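Local coordinates for protein translation elongation factor 1A (Methanosarcina mazei, PDB 3WND) that resembles SelB, EF-Tu and aIF2 gamma, binds cysteinyl-tRNA(Cys) in its GTP-bound form and probably acts as a translation elongation factor, at residues L81-P92 against L110-R121. Residues are numbered along the deposited sequence; the frame is centred on the assembly and turned at random.
Sequences LNISDIAVLCIP and LGFKHGIIALTR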
loop_
_atom_site.group_PDB
_atom_site.type_symbol
_atom_site.label_atom_id
_atom_site.label_comp_id
_atom_site.label_asym_id
_atom_site.label_seq_id
_atom_site.Cartn_x
_atom_site.Cartn_y
_atom_site.Cartn_z
ATOM N N LEU A 81 1.529 1.296 -0.680
ATOM C CA LEU A 81 0.381 0.715 -1.373
ATOM C C LEU A 81 -0.480 -0.195 -0.500
ATOM O O LEU A 81 -1.686 -0.149 -0.597
ATOM C CB LEU A 81 0.750 0.005 -2.674
ATOM C CG LEU A 81 1.249 0.994 -3.781
ATOM C CD1 LEU A 81 1.751 0.317 -5.022
ATOM C CD2 LEU A 81 0.164 2.091 -4.166
ATOM N N ASN A 82 0.136 -1.095 0.257
ATOM C CA ASN A 82 -0.649 -2.037 1.036
ATOM C C ASN A 82 -1.247 -1.473 2.308
ATOM O O ASN A 82 -1.964 -2.209 2.988
ATOM C CB ASN A 82 0.244 -3.307 1.360
ATOM C CG ASN A 82 0.261 -4.359 0.151
ATOM O OD1 ASN A 82 -0.599 -4.277 -0.763
ATOM N ND2 ASN A 82 1.178 -5.384 0.201
ATOM N N ILE A 83 -0.992 -0.190 2.620
ATOM C CA ILE A 83 -1.765 0.498 3.697
ATOM C C ILE A 83 -2.776 1.468 3.170
ATOM O O ILE A 83 -3.526 2.034 3.925
ATOM C CB ILE A 83 -0.799 1.185 4.739
ATOM C CG1 ILE A 83 -0.166 2.415 4.191
ATOM C CG2 ILE A 83 0.138 0.154 5.373
ATOM C CD1 ILE A 83 0.842 3.021 5.232
ATOM N N SER A 84 -2.774 1.648 1.842
ATOM C CA SER A 84 -3.653 2.616 1.240
ATOM C C SER A 84 -4.768 1.987 0.443
ATOM O O SER A 84 -4.686 0.806 0.016
ATOM C CB SER A 84 -2.823 3.558 0.348
ATOM O OG SER A 84 -1.856 4.236 1.131
ATOM N N ASP A 85 -5.820 2.772 0.166
ATOM C CA ASP A 85 -6.882 2.274 -0.708
ATOM C C ASP A 85 -6.946 2.992 -2.036
ATOM O O ASP A 85 -7.639 2.500 -2.933
ATOM C CB ASP A 85 -8.268 2.385 -0.002
ATOM C CG ASP A 85 -8.394 1.335 1.140
ATOM O OD1 ASP A 85 -8.054 0.134 0.952
ATOM O OD2 ASP A 85 -8.821 1.739 2.180
ATOM N N ILE A 86 -6.274 4.151 -2.131
ATOM C CA ILE A 86 -6.312 4.954 -3.365
ATOM C C ILE A 86 -4.861 5.256 -3.706
ATOM O O ILE A 86 -4.107 5.580 -2.793
ATOM C CB ILE A 86 -6.979 6.330 -3.089
ATOM C CG1 ILE A 86 -8.458 6.129 -2.682
ATOM C CG2 ILE A 86 -6.918 7.203 -4.359
ATOM C CD1 ILE A 86 -9.179 7.402 -2.188
ATOM N N ALA A 87 -4.520 5.148 -5.010
ATOM C CA ALA A 87 -3.129 5.452 -5.441
ATOM C C ALA A 87 -3.170 6.669 -6.296
ATOM O O ALA A 87 -3.997 6.740 -7.193
ATOM C CB ALA A 87 -2.473 4.281 -6.228
ATOM N N VAL A 88 -2.296 7.625 -6.009
ATOM C CA VAL A 88 -2.123 8.769 -6.935
ATOM C C VAL A 88 -0.722 8.628 -7.534
ATOM O O VAL A 88 0.288 8.680 -6.799
ATOM C CB VAL A 88 -2.178 10.095 -6.174
ATOM C CG1 VAL A 88 -1.808 11.262 -7.150
ATOM C CG2 VAL A 88 -3.605 10.254 -5.609
ATOM N N LEU A 89 -0.682 8.315 -8.842
ATOM C CA LEU A 89 0.592 8.079 -9.569
ATOM C C LEU A 89 0.994 9.386 -10.202
ATOM O O LEU A 89 0.221 9.921 -11.035
ATOM C CB LEU A 89 0.439 6.944 -10.578
ATOM C CG LEU A 89 1.578 6.797 -11.555
ATOM C CD1 LEU A 89 2.910 6.460 -10.772
ATOM C CD2 LEU A 89 1.207 5.706 -12.575
ATOM N N CYS A 90 2.109 9.909 -9.766
ATOM C CA CYS A 90 2.552 11.255 -10.253
ATOM C C CYS A 90 3.467 11.045 -11.464
ATOM O O CYS A 90 4.431 10.354 -11.392
ATOM C CB CYS A 90 3.352 11.928 -9.128
ATOM S SG CYS A 90 2.339 12.342 -7.732
ATOM N N ILE A 91 3.060 11.631 -12.592
ATOM C CA ILE A 91 3.884 11.557 -13.799
ATOM C C ILE A 91 4.155 13.012 -14.229
ATOM O O ILE A 91 3.208 13.704 -14.658
ATOM C CB ILE A 91 3.156 10.764 -14.909
ATOM C CG1 ILE A 91 2.735 9.359 -14.361
ATOM C CG2 ILE A 91 4.048 10.683 -16.130
ATOM C CD1 ILE A 91 1.959 8.497 -15.283
ATOM N N PRO A 92 5.431 13.398 -14.300
ATOM C CA PRO A 92 5.778 14.759 -14.744
ATOM C C PRO A 92 5.841 14.841 -16.306
ATOM O O PRO A 92 5.746 13.817 -16.974
ATOM C CB PRO A 92 7.167 14.940 -14.133
ATOM C CG PRO A 92 7.802 13.522 -14.263
ATOM C CD PRO A 92 6.642 12.610 -13.869
ATOM N N LEU A 110 -0.685 -5.791 -8.365
ATOM C CA LEU A 110 -1.450 -5.720 -7.093
ATOM C C LEU A 110 -2.952 -5.779 -7.291
ATOM O O LEU A 110 -3.722 -5.855 -6.356
ATOM C CB LEU A 110 -1.025 -4.474 -6.313
ATOM C CG LEU A 110 0.360 -4.611 -5.628
ATOM C CD1 LEU A 110 0.913 -3.259 -5.201
ATOM C CD2 LEU A 110 0.132 -5.490 -4.393
ATOM N N GLY A 111 -3.381 -5.616 -8.530
ATOM C CA GLY A 111 -4.890 -5.476 -8.770
ATOM C C GLY A 111 -5.420 -4.251 -8.080
ATOM O O GLY A 111 -6.538 -4.272 -7.610
ATOM N N PHE A 112 -4.658 -3.149 -8.133
ATOM C CA PHE A 112 -4.962 -2.023 -7.309
ATOM C C PHE A 112 -6.085 -1.326 -8.029
ATOM O O PHE A 112 -5.887 -0.723 -9.093
ATOM C CB PHE A 112 -3.746 -1.097 -7.173
ATOM C CG PHE A 112 -3.822 -0.245 -5.942
ATOM C CD1 PHE A 112 -3.165 -0.625 -4.770
ATOM C CD2 PHE A 112 -4.659 0.875 -5.917
ATOM C CE1 PHE A 112 -3.322 0.137 -3.633
ATOM C CE2 PHE A 112 -4.824 1.633 -4.749
ATOM C CZ PHE A 112 -4.130 1.272 -3.627
ATOM N N LYS A 113 -7.236 -1.315 -7.390
ATOM C CA LYS A 113 -8.430 -0.860 -8.125
ATOM C C LYS A 113 -8.566 0.661 -8.324
ATOM O O LYS A 113 -8.765 1.169 -9.479
ATOM C CB LYS A 113 -9.731 -1.616 -7.726
ATOM C CG LYS A 113 -9.764 -3.151 -8.140
ATOM C CD LYS A 113 -9.922 -3.330 -9.684
ATOM C CE LYS A 113 -9.928 -4.800 -10.094
ATOM N NZ LYS A 113 -11.088 -5.633 -9.573
ATOM N N HIS A 114 -8.283 1.404 -7.274
ATOM C CA HIS A 114 -8.790 2.778 -7.213
ATOM C C HIS A 114 -7.586 3.682 -7.271
ATOM O O HIS A 114 -6.665 3.589 -6.445
ATOM C CB HIS A 114 -9.396 2.942 -5.835
ATOM C CG HIS A 114 -10.597 2.143 -5.652
ATOM N ND1 HIS A 114 -11.756 2.474 -6.306
ATOM C CD2 HIS A 114 -10.878 1.077 -4.844
ATOM C CE1 HIS A 114 -12.729 1.621 -5.965
ATOM N NE2 HIS A 114 -12.213 0.762 -5.047
ATOM N N GLY A 115 -7.546 4.559 -8.263
ATOM C CA GLY A 115 -6.419 5.484 -8.408
ATOM C C GLY A 115 -6.742 6.645 -9.344
ATOM O O GLY A 115 -7.871 6.756 -9.936
ATOM N N ILE A 116 -5.730 7.509 -9.417
ATOM C CA ILE A 116 -5.760 8.749 -10.185
ATOM C C ILE A 116 -4.316 8.958 -10.663
ATOM O O ILE A 116 -3.369 8.619 -9.962
ATOM C CB ILE A 116 -6.133 9.973 -9.308
ATOM C CG1 ILE A 116 -7.411 9.659 -8.566
ATOM C CG2 ILE A 116 -6.270 11.255 -10.196
ATOM C CD1 ILE A 116 -7.719 10.690 -7.418
ATOM N N ILE A 117 -4.190 9.422 -11.923
ATOM C CA ILE A 117 -2.915 9.883 -12.436
ATOM C C ILE A 117 -2.786 11.356 -12.245
ATOM O O ILE A 117 -3.640 12.092 -12.839
ATOM C CB ILE A 117 -2.669 9.419 -13.898
ATOM C CG1 ILE A 117 -2.609 7.857 -13.905
ATOM C CG2 ILE A 117 -1.356 9.975 -14.437
ATOM C CD1 ILE A 117 -2.468 7.208 -15.276
ATOM N N ALA A 118 -1.781 11.836 -11.517
ATOM C CA ALA A 118 -1.552 13.274 -11.407
ATOM C C ALA A 118 -0.458 13.654 -12.386
ATOM O O ALA A 118 0.676 13.160 -12.257
ATOM C CB ALA A 118 -1.133 13.610 -9.990
ATOM N N LEU A 119 -0.794 14.478 -13.369
ATOM C CA LEU A 119 0.152 14.940 -14.338
ATOM C C LEU A 119 0.735 16.251 -13.766
ATOM O O LEU A 119 0.201 17.307 -13.914
ATOM C CB LEU A 119 -0.496 15.177 -15.719
ATOM C CG LEU A 119 -0.980 13.908 -16.421
ATOM C CD1 LEU A 119 -1.579 14.249 -17.834
ATOM C CD2 LEU A 119 0.103 12.828 -16.444
ATOM N N THR A 120 1.805 16.070 -12.991
ATOM C CA THR A 120 2.290 17.144 -12.128
ATOM C C THR A 120 3.070 18.202 -12.949
ATOM O O THR A 120 3.380 18.045 -14.153
ATOM C CB THR A 120 3.254 16.545 -11.068
ATOM O OG1 THR A 120 4.179 15.709 -11.741
ATOM C CG2 THR A 120 2.451 15.646 -10.085
ATOM N N ARG A 121 3.483 19.275 -12.253
ATOM C CA ARG A 121 4.372 20.286 -12.867
ATOM C C ARG A 121 3.704 20.906 -14.056
ATOM O O ARG A 121 4.400 21.247 -15.030
ATOM C CB ARG A 121 5.818 19.757 -13.129
ATOM C CG ARG A 121 6.431 19.193 -11.859
ATOM C CD ARG A 121 7.704 18.481 -12.103
ATOM N NE ARG A 121 8.779 19.377 -12.442
ATOM C CZ ARG A 121 9.944 18.951 -12.966
ATOM N NH1 ARG A 121 10.179 17.620 -13.270
ATOM N NH2 ARG A 121 10.878 19.867 -13.228
HETATM O O HOH W 1 2.877 16.013 -16.031
#
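Strands 86-91 and 115-119 pair in parallel, Ala87 beside Gly115 and Cys90 beside Ala118, as the two strands of a beta-alpha-beta crossover through helix 98-109 in the Ras-like GTPase domain. Their axes come within 4.6 Å and are inclined by 22°. The ladder begins with Ala87 N on His114 O and Ile116 N on Ala87 O; its straightest bond, Ile91 N to Ala118 O, measures 2.9 Å. At the far end the ladder loosens: the Thr120 N to Ile91 O hydrogen bond is long and bent (3.2 Å), its donor above the carbonyl plane, and a water bridges Ile91 O and Thr120 O. Ahead of strand 115-119, CG of Phe112 lies anti to its backbone N (chi1 -157°), which brings the ring against Leu81 of helix 74-83: Leu81 O meets its edge at CE1, 3.5 Å away, while CE2 touches Ala87 CB at 3.8 Å. A serine in place of Phe112 would probably open a gap between Leu81 and Ala87. On one face of the sheet Val88 CG1 meets Ala118 CB, and on the other Ile91 CD1 meets Ile117 CG2, each at 3.7 Å. Near the GDP site residue Ser32, whose O accepts a bond from Thr120 OG1, Thr120 CG2 rests 3.9 Å from Cys90 CB.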